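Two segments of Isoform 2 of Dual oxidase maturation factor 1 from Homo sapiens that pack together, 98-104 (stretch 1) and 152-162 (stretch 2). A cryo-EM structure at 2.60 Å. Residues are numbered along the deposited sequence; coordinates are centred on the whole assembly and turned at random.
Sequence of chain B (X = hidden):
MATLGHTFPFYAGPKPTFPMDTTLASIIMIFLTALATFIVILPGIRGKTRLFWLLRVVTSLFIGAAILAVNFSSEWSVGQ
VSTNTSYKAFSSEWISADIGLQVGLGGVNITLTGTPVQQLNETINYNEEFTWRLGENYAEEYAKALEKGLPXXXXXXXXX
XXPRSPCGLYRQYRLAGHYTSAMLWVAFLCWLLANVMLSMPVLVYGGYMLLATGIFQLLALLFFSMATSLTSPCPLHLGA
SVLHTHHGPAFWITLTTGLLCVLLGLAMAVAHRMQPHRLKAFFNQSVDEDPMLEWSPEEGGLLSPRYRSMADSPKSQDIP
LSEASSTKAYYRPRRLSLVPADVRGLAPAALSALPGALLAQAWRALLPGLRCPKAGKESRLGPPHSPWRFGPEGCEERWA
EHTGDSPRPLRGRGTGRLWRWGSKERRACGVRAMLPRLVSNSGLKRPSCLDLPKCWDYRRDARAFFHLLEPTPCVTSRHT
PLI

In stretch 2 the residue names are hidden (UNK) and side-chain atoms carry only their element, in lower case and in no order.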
# COMPACT_ATOMS: atom_id res chain seq x y z
N ASP B 98 14.36 -37.71 -4.73
CA ASP B 98 15.06 -36.68 -5.48
C ASP B 98 15.03 -35.39 -4.67
O ASP B 98 13.96 -34.89 -4.33
CB ASP B 98 14.43 -36.47 -6.85
CG ASP B 98 14.43 -37.72 -7.71
OD1 ASP B 98 13.35 -38.08 -8.23
OD2 ASP B 98 15.50 -38.35 -7.84
N ILE B 99 16.22 -34.88 -4.36
CA ILE B 99 16.39 -33.62 -3.65
C ILE B 99 16.89 -32.59 -4.64
O ILE B 99 17.91 -32.81 -5.32
CB ILE B 99 17.35 -33.78 -2.46
CG1 ILE B 99 17.00 -35.03 -1.66
CG2 ILE B 99 17.30 -32.55 -1.57
CD1 ILE B 99 17.91 -35.30 -0.49
N GLY B 100 16.18 -31.48 -4.74
CA GLY B 100 16.50 -30.45 -5.71
C GLY B 100 16.56 -29.08 -5.08
O GLY B 100 15.80 -28.76 -4.16
N LEU B 101 17.47 -28.27 -5.59
CA LEU B 101 17.67 -26.89 -5.17
C LEU B 101 17.33 -25.98 -6.34
O LEU B 101 17.79 -26.22 -7.46
CB LEU B 101 19.11 -26.67 -4.71
CG LEU B 101 19.40 -25.50 -3.77
CD1 LEU B 101 18.75 -25.74 -2.42
CD2 LEU B 101 20.91 -25.34 -3.62
N GLN B 102 16.53 -24.95 -6.08
CA GLN B 102 16.10 -23.99 -7.10
C GLN B 102 16.31 -22.60 -6.52
O GLN B 102 15.42 -22.05 -5.87
CB GLN B 102 14.65 -24.24 -7.49
CG GLN B 102 14.42 -25.46 -8.37
CD GLN B 102 12.97 -25.64 -8.74
OE1 GLN B 102 12.08 -25.57 -7.89
NE2 GLN B 102 12.71 -25.85 -10.03
N VAL B 103 17.48 -22.03 -6.75
CA VAL B 103 17.83 -20.72 -6.22
C VAL B 103 17.36 -19.66 -7.21
O VAL B 103 17.78 -19.65 -8.37
CB VAL B 103 19.34 -20.60 -5.97
CG1 VAL B 103 19.64 -19.30 -5.26
CG2 VAL B 103 19.84 -21.79 -5.16
N GLY B 104 16.47 -18.78 -6.75
CA GLY B 104 15.98 -17.67 -7.54
C GLY B 104 16.53 -16.34 -7.07
O GLY B 104 17.50 -16.26 -6.30
N UNK B 152 14.59 -33.74 7.11
CA UNK B 152 16.02 -33.46 7.28
C UNK B 152 16.69 -32.89 6.04
O UNK B 152 17.47 -31.93 6.18
c UNK B 152 16.73 -34.73 7.76
o UNK B 152 16.16 -34.51 10.07
o UNK B 152 15.71 -36.42 9.08
c UNK B 152 16.16 -35.26 9.07
N UNK B 153 16.49 -33.43 4.82
CA UNK B 153 17.14 -32.80 3.66
C UNK B 153 16.74 -31.34 3.45
O UNK B 153 17.59 -30.51 3.10
c UNK B 153 16.68 -33.68 2.49
c UNK B 153 16.36 -34.99 3.11
c UNK B 153 15.78 -34.66 4.44
N UNK B 154 15.47 -31.02 3.67
CA UNK B 154 15.01 -29.64 3.49
C UNK B 154 15.68 -28.73 4.51
O UNK B 154 16.16 -27.64 4.17
c UNK B 154 12.83 -30.42 2.50
c UNK B 154 13.00 -28.13 3.50
c UNK B 154 13.47 -29.57 3.59
N UNK B 155 15.73 -29.16 5.77
CA UNK B 155 16.38 -28.37 6.81
C UNK B 155 17.87 -28.20 6.52
O UNK B 155 18.43 -27.13 6.75
c UNK B 155 14.74 -29.01 8.72
c UNK B 155 16.17 -29.01 8.18
c UNK B 155 14.18 -27.60 8.75
c UNK B 155 14.70 -29.64 10.10
N UNK B 156 18.52 -29.26 6.03
CA UNK B 156 19.94 -29.18 5.70
C UNK B 156 20.20 -28.17 4.60
O UNK B 156 21.07 -27.30 4.72
c UNK B 156 24.22 -30.70 3.30
c UNK B 156 21.77 -30.61 4.60
c UNK B 156 21.84 -30.75 3.22
c UNK B 156 22.96 -30.52 5.32
c UNK B 156 23.06 -30.79 2.57
c UNK B 156 24.18 -30.56 4.67
c UNK B 156 20.44 -30.58 5.31
o UNK B 156 25.44 -30.74 2.65
N UNK B 157 19.44 -28.25 3.51
CA UNK B 157 19.63 -27.31 2.41
C UNK B 157 19.25 -25.89 2.80
O UNK B 157 19.83 -24.93 2.27
c UNK B 157 19.49 -28.91 0.38
c UNK B 157 20.93 -28.57 0.02
c UNK B 157 18.85 -27.77 1.17
c UNK B 157 18.69 -29.22 -0.87
N UNK B 158 18.28 -25.73 3.70
CA UNK B 158 17.93 -24.39 4.16
C UNK B 158 19.02 -23.81 5.06
O UNK B 158 19.35 -22.62 4.95
c UNK B 158 16.59 -24.43 4.90
N UNK B 159 19.58 -24.63 5.95
CA UNK B 159 20.67 -24.17 6.81
C UNK B 159 21.92 -23.87 6.00
O UNK B 159 22.75 -23.05 6.42
o UNK B 159 23.98 -24.00 8.88
c UNK B 159 21.72 -24.71 9.09
c UNK B 159 23.21 -24.98 9.01
c UNK B 159 20.96 -25.22 7.88
o UNK B 159 23.60 -26.16 9.07
N UNK B 160 22.08 -24.52 4.85
CA UNK B 160 23.20 -24.20 3.97
C UNK B 160 23.15 -22.75 3.49
O UNK B 160 24.20 -22.16 3.20
c UNK B 160 23.23 -25.15 2.78
c UNK B 160 25.38 -26.34 3.25
c UNK B 160 23.87 -26.49 3.07
n UNK B 160 27.53 -27.59 3.39
c UNK B 160 26.04 -27.69 3.44
N UNK B 161 21.96 -22.17 3.40
CA UNK B 161 21.79 -20.80 2.92
C UNK B 161 21.54 -19.80 4.05
O UNK B 161 21.17 -18.65 3.77
c UNK B 161 20.89 -22.63 0.29
c UNK B 161 20.65 -20.73 1.91
c UNK B 161 21.22 -23.13 -0.95
c UNK B 161 21.78 -20.93 -1.69
c UNK B 161 21.01 -21.27 0.56
c UNK B 161 21.67 -22.28 -1.95
c UNK B 161 21.45 -20.43 -0.45
N UNK B 162 21.72 -20.20 5.30
CA UNK B 162 21.55 -19.26 6.40
C UNK B 162 22.66 -18.22 6.38
O UNK B 162 23.77 -18.49 5.92
c UNK B 162 21.54 -19.99 7.74
o UNK B 162 22.63 -20.92 7.79
c UNK B 162 20.23 -20.74 7.93

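Position 152 has two side-chain carbons, the second carrying two oxygens. That is a carboxylate attached directly to CB. It is out of reach of stretch 1. One oxygen is hydrogen-bonded elsewhere in the structure. The residue is Asp 152.

Position 153 has three side-chain carbons that close a ring onto its own backbone N. Its CB lies 3.6 Å from CD1 of Ile 99. Only proline forms such a ring, so this is Pro 153. Its nitrogen has no hydrogen to donate, which suits the first turn of a helix.

Position 154 has three carbons, one carrying the other two. The fork is at CB, which points sideways, and no atom reaches stretch 1. This is Val 154.

Position 155 has four carbons, forked at the second. It is out of reach of the strand. The fork one atom beyond CB gives Leu 155.

Position 156 has one carbon, then a ring of six carbons bearing one oxygen. The ring makes no contact with stretch 1, and the oxygen is hydrogen-bonded elsewhere in the structure. The residue is Tyr 156. Its backbone N bonds to O of Asp 152 at 2.9 Å, a regular helical step.

Position 157 again has four carbons, forked at the second. Here CB points toward the strand. One terminal carbon lies 3.7 Å from CG2 of Ile 99 and 3.8 Å from CD1 of Leu 101. This is Leu 157, and that carbon is CD1.

Position 158 has a single side-chain carbon, pointing away from stretch 1. It is Ala 158.

Position 159 has three carbons, the third carrying two oxygens. Both oxygens are hydrogen-bonded elsewhere in the structure, and neither meets the strand. The chain is one carbon longer than that of Asp 152, giving Glu 159.

Position 160 has four carbons in a row ending in nitrogen. It does not reach stretch 1. The nitrogen has a partner elsewhere in the structure. This is Lys 160.

Position 161 has one carbon, then a six-carbon ring with no oxygen. One ring atom lies 3.5 Å from CD2 of Leu 101, and another 3.7 Å from CG2 of Val 103. The residue is Phe 161. The atoms are CE2 and CZ, respectively. Leu 101 CD2 sits at the ring edge, near its plane.

Position 162 has one carbon carrying an oxygen and a carbon. It does not reach stretch 1. It is Thr 162. Its OG1 donates a 2.5 Å hydrogen bond to O of Glu 159.

The contact is mainly between apolar side chains; no hydrogen bond crosses it. Strand and helix run roughly the same way, 27° apart. Alternation along the strand turns Ile 99, Leu 101 and Val 103 toward the other stretch. Pro 153 and Leu 157 are one helical turn apart, and Phe 161 follows four residues later. The pairing is staggered: Leu 157 touches both Ile 99 and Leu 101, while Phe 161 touches both Leu 101 and Val 103. Together the stretches bury 310 Å².

Stretch 2 (152-162) DPVLYLAEKFT
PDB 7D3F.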